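Local coordinates for conserved hypothetical protein (Enterococcus faecalis, PDB 1Z6M) that is of unknown function but adopts a thioredoxin-like fold with a CxxC motif at a helix start, consistent with a thiol-disulfide oxidoreductase role, at residues M31-N36 / K44-S49. Residues are numbered along the deposited sequence; the frame is centred on the assembly and turned at random. Where two conformers were deposited one is given.
Sequences MIEFIN and KWFEES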
HETATM    1  N   MSE A  31       1.679   9.761   5.781  1.00 13.15           N
HETATM    2  CA  MSE A  31       1.286   9.404   4.420  1.00 12.85           C
HETATM    3  C   MSE A  31       0.570   8.066   4.466  1.00 12.01           C
HETATM    4  O   MSE A  31       1.191   7.050   4.764  1.00 13.55           O
HETATM    5  CB  MSE A  31       2.530   9.320   3.530  1.00 13.34           C
HETATM    6  CG  MSE A  31       2.246   8.962   2.071  1.00 14.96           C
HETATM    7 SE   MSE A  31       3.753   9.015   0.993  1.00 12.87          SE
HETATM    8  CE  MSE A  31       4.284  10.745   1.257  1.00 17.77           C
ATOM      9  N   ILE A  32      -0.725   8.074   4.174  1.00 11.55           N
ATOM     10  CA  ILE A  32      -1.547   6.865   4.218  1.00 11.31           C
ATOM     11  C   ILE A  32      -1.714   6.319   2.807  1.00 11.33           C
ATOM     12  O   ILE A  32      -2.109   7.050   1.901  1.00 11.25           O
ATOM     13  CB  ILE A  32      -2.914   7.175   4.876  1.00 11.93           C
ATOM     14  CG1 ILE A  32      -2.723   7.458   6.382  1.00 13.29           C
ATOM     15  CG2 ILE A  32      -3.901   6.027   4.673  1.00 13.97           C
ATOM     16  CD1 ILE A  32      -3.866   8.216   7.026  1.00 17.03           C
ATOM     17  N   GLU A  33      -1.404   5.039   2.619  1.00 10.65           N
ATOM     18  CA  GLU A  33      -1.390   4.444   1.282  1.00 10.66           C
ATOM     19  C   GLU A  33      -2.237   3.189   1.256  1.00  9.84           C
ATOM     20  O   GLU A  33      -1.839   2.155   1.811  1.00 10.98           O
ATOM     21  CB  GLU A  33       0.049   4.094   0.855  1.00 11.11           C
ATOM     22  CG  GLU A  33       0.997   5.262   1.020  1.00 11.34           C
ATOM     23  CD  GLU A  33       2.449   4.960   0.731  1.00 12.10           C
ATOM     24  OE1 GLU A  33       2.779   4.165  -0.189  1.00 13.03           O
ATOM     25  OE2 GLU A  33       3.278   5.571   1.424  1.00 15.07           O
ATOM     26  N   PHE A  34      -3.386   3.260   0.593  1.00  9.74           N
ATOM     27  CA  PHE A  34      -4.209   2.075   0.349  1.00  9.51           C
ATOM     28  C   PHE A  34      -3.770   1.481  -0.978  1.00  9.80           C
ATOM     29  O   PHE A  34      -3.890   2.118  -2.028  1.00  9.98           O
ATOM     30  CB  PHE A  34      -5.700   2.439   0.281  1.00  9.95           C
ATOM     31  CG  PHE A  34      -6.313   2.779   1.611  1.00 10.74           C
ATOM     32  CD1 PHE A  34      -6.209   4.070   2.137  1.00 11.81           C
ATOM     33  CD2 PHE A  34      -6.989   1.806   2.349  1.00 11.03           C
ATOM     34  CE1 PHE A  34      -6.791   4.392   3.364  1.00 12.64           C
ATOM     35  CE2 PHE A  34      -7.557   2.113   3.571  1.00 11.56           C
ATOM     36  CZ  PHE A  34      -7.457   3.398   4.083  1.00 12.14           C
ATOM     37  N   ILE A  35      -3.237   0.267  -0.926  1.00 10.01           N
ATOM     38  CA  ILE A  35      -2.693  -0.364  -2.114  1.00 10.79           C
ATOM     39  C   ILE A  35      -3.055  -1.849  -2.148  1.00 10.52           C
ATOM     40  O   ILE A  35      -3.393  -2.461  -1.126  1.00 10.45           O
ATOM     41  CB  ILE A  35      -1.147  -0.220  -2.235  1.00 12.07           C
ATOM     42  CG1 ILE A  35      -0.446  -0.899  -1.071  1.00 12.38           C
ATOM     43  CG2 ILE A  35      -0.709   1.263  -2.391  1.00 12.95           C
ATOM     44  CD1 ILE A  35       1.055  -1.077  -1.315  1.00 14.39           C
ATOM     45  N   ASN A  36      -2.980  -2.426  -3.340  1.00  9.19           N
ATOM     46  CA  ASN A  36      -3.022  -3.873  -3.488  1.00  9.61           C
ATOM     47  C   ASN A  36      -1.807  -4.235  -4.335  1.00  9.53           C
ATOM     48  O   ASN A  36      -1.565  -3.627  -5.379  1.00 10.32           O
ATOM     49  CB  ASN A  36      -4.341  -4.316  -4.141  1.00 10.04           C
ATOM     50  CG  ASN A  36      -4.430  -5.822  -4.324  1.00 10.25           C
ATOM     51  OD1 ASN A  36      -3.661  -6.402  -5.081  1.00 10.34           O
ATOM     52  ND2 ASN A  36      -5.380  -6.458  -3.633  1.00  9.96           N
ATOM     53  N   LYS A  44       3.041   1.370 -10.269  1.00  9.90           N
ATOM     54  CA  LYS A  44       3.492   2.656 -10.795  0.50 10.34           C
ATOM     55  C   LYS A  44       3.716   3.649  -9.657  1.00 10.20           C
ATOM     56  O   LYS A  44       4.744   4.328  -9.603  1.00 10.69           O
ATOM     57  CB  LYS A  44       2.474   3.202 -11.803  0.50 10.77           C
ATOM     58  CG  LYS A  44       2.824   4.558 -12.408  0.50 11.80           C
ATOM     59  CD  LYS A  44       3.982   4.470 -13.391  0.50 14.64           C
ATOM     60  CE  LYS A  44       4.463   5.840 -13.858  0.50 16.87           C
ATOM     61  NZ  LYS A  44       3.445   6.591 -14.639  0.50 18.95           N
ATOM     62  N   TRP A  45       2.741   3.752  -8.751  1.00  9.42           N
ATOM     63  CA  TRP A  45       2.892   4.610  -7.569  1.00  9.65           C
ATOM     64  C   TRP A  45       4.175   4.266  -6.809  1.00 10.08           C
ATOM     65  O   TRP A  45       4.970   5.151  -6.476  1.00 10.24           O
ATOM     66  CB  TRP A  45       1.663   4.495  -6.645  1.00 10.14           C
ATOM     67  CG  TRP A  45       1.940   4.887  -5.212  1.00  9.62           C
ATOM     68  CD1 TRP A  45       1.962   4.045  -4.126  1.00 11.02           C
ATOM     69  CD2 TRP A  45       2.315   6.187  -4.719  1.00 10.15           C
ATOM     70  NE1 TRP A  45       2.286   4.749  -2.989  1.00 11.06           N
ATOM     71  CE2 TRP A  45       2.516   6.059  -3.326  1.00 10.49           C
ATOM     72  CE3 TRP A  45       2.486   7.444  -5.315  1.00 10.32           C
ATOM     73  CZ2 TRP A  45       2.874   7.142  -2.515  1.00 10.86           C
ATOM     74  CZ3 TRP A  45       2.833   8.522  -4.497  1.00 11.13           C
ATOM     75  CH2 TRP A  45       3.021   8.361  -3.121  1.00 10.83           C
ATOM     76  N   PHE A  46       4.384   2.982  -6.546  1.00 11.20           N
ATOM     77  CA  PHE A  46       5.533   2.568  -5.755  1.00 12.11           C
ATOM     78  C   PHE A  46       6.855   2.888  -6.440  1.00 12.32           C
ATOM     79  O   PHE A  46       7.785   3.358  -5.794  1.00 13.14           O
ATOM     80  CB  PHE A  46       5.453   1.087  -5.399  1.00 12.99           C
ATOM     81  CG  PHE A  46       5.299   0.825  -3.934  1.00 13.44           C
ATOM     82  CD1 PHE A  46       4.195   1.297  -3.233  1.00 16.37           C
ATOM     83  CD2 PHE A  46       6.267   0.101  -3.250  1.00 14.44           C
ATOM     84  CE1 PHE A  46       4.062   1.039  -1.868  1.00 17.29           C
ATOM     85  CE2 PHE A  46       6.128  -0.168  -1.889  1.00 16.91           C
ATOM     86  CZ  PHE A  46       5.027   0.318  -1.204  1.00 17.19           C
ATOM     87  N   GLU A  47       6.958   2.639  -7.745  1.00 12.41           N
ATOM     88  CA  GLU A  47       8.240   2.900  -8.404  1.00 13.60           C
ATOM     89  C   GLU A  47       8.515   4.405  -8.547  1.00 12.81           C
ATOM     90  O   GLU A  47       9.638   4.852  -8.320  1.00 12.73           O
ATOM     91  CB  GLU A  47       8.380   2.150  -9.739  1.00 15.09           C
ATOM     92  CG  GLU A  47       7.542   2.676 -10.900  1.00 16.48           C
ATOM     93  CD  GLU A  47       8.190   3.835 -11.683  1.00 17.11           C
ATOM     94  OE1 GLU A  47       7.546   4.340 -12.618  1.00 20.46           O
ATOM     95  OE2 GLU A  47       9.323   4.263 -11.374  1.00 19.58           O
ATOM     96  N   GLU A  48       7.497   5.195  -8.901  1.00 12.17           N
ATOM     97  CA  GLU A  48       7.738   6.596  -9.231  1.00 12.51           C
ATOM     98  C   GLU A  48       8.035   7.430  -7.991  1.00 12.33           C
ATOM     99  O   GLU A  48       8.701   8.463  -8.093  1.00 12.85           O
ATOM    100  CB  GLU A  48       6.561   7.184 -10.012  1.00 12.54           C
ATOM    101  CG  GLU A  48       5.326   7.412  -9.163  1.00 11.40           C
ATOM    102  CD  GLU A  48       4.071   7.717  -9.955  1.00 12.29           C
ATOM    103  OE1 GLU A  48       4.147   7.912 -11.189  1.00 13.01           O
ATOM    104  OE2 GLU A  48       2.991   7.751  -9.326  1.00 10.76           O
ATOM    105  N   SER A  49       7.563   6.965  -6.837  1.00 12.31           N
ATOM    106  CA  SER A  49       7.756   7.671  -5.566  1.00 11.82           C
ATOM    107  C   SER A  49       8.903   7.122  -4.708  1.00 12.26           C
ATOM    108  O   SER A  49       9.232   7.696  -3.673  1.00 12.23           O
ATOM    109  CB  SER A  49       6.463   7.640  -4.753  1.00 11.85           C
ATOM    110  OG  SER A  49       6.185   6.328  -4.297  1.00 11.99           O
TER
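Trp45 turns the edge of its indole to Met31 and Glu33 and also touches Ile35, bridging strand 29-35 and helix 40-58, the first two elements of a beta-alpha-beta unit completed by strand 62-68. In this thioredoxin-like fold the helix packs against the sheet just beyond a probable CxxC site at its start, Cys39 and Cys42, which Ile35 also touches. The axes run 11.2 Å apart at closest approach, and large side chains from both elements reach across that distance.

The polar centre of the contact is a hydrogen bond from Trp45 NE1 to Glu33 OE1, 2.9 Å long and fairly straight (161° at the hydrogen). The oxygen lies almost in the indole plane, yet the N-H reaches it from well above the carboxylate plane, with the two flat groups nearly perpendicular. The Glu33 chain, extended beyond CG, carries its carboxylate to the indole, while OE2 forms a salt bridge with Arg64 of strand 62-68; together these partners restrain the carboxylate's rotation.

Apolar contacts flank the bond. Met31, a selenomethionine whose CG is anti to the backbone N (chi1 -180°), brings SE to the indole edge, 4.1 Å from Trp45 CZ2, in a Met-aromatic contact. Farther along the strand, Ile35 CG2 comes within 4.2 Å of Trp45 CD1, and Ile35 CD1 meets Phe46 CE1 at 3.7 Å, the Ile35 and Phe46 side chains crossing at about a right angle. Phe46 also meets the ring of Phe102. One turn on from Trp45, Ser49 OG lies over the centre of the indole, 3.6 Å above its plane, and donates a 2.8 Å hydrogen bond to Trp45 O, approaching from the carbonyl face opposite Ser49 N.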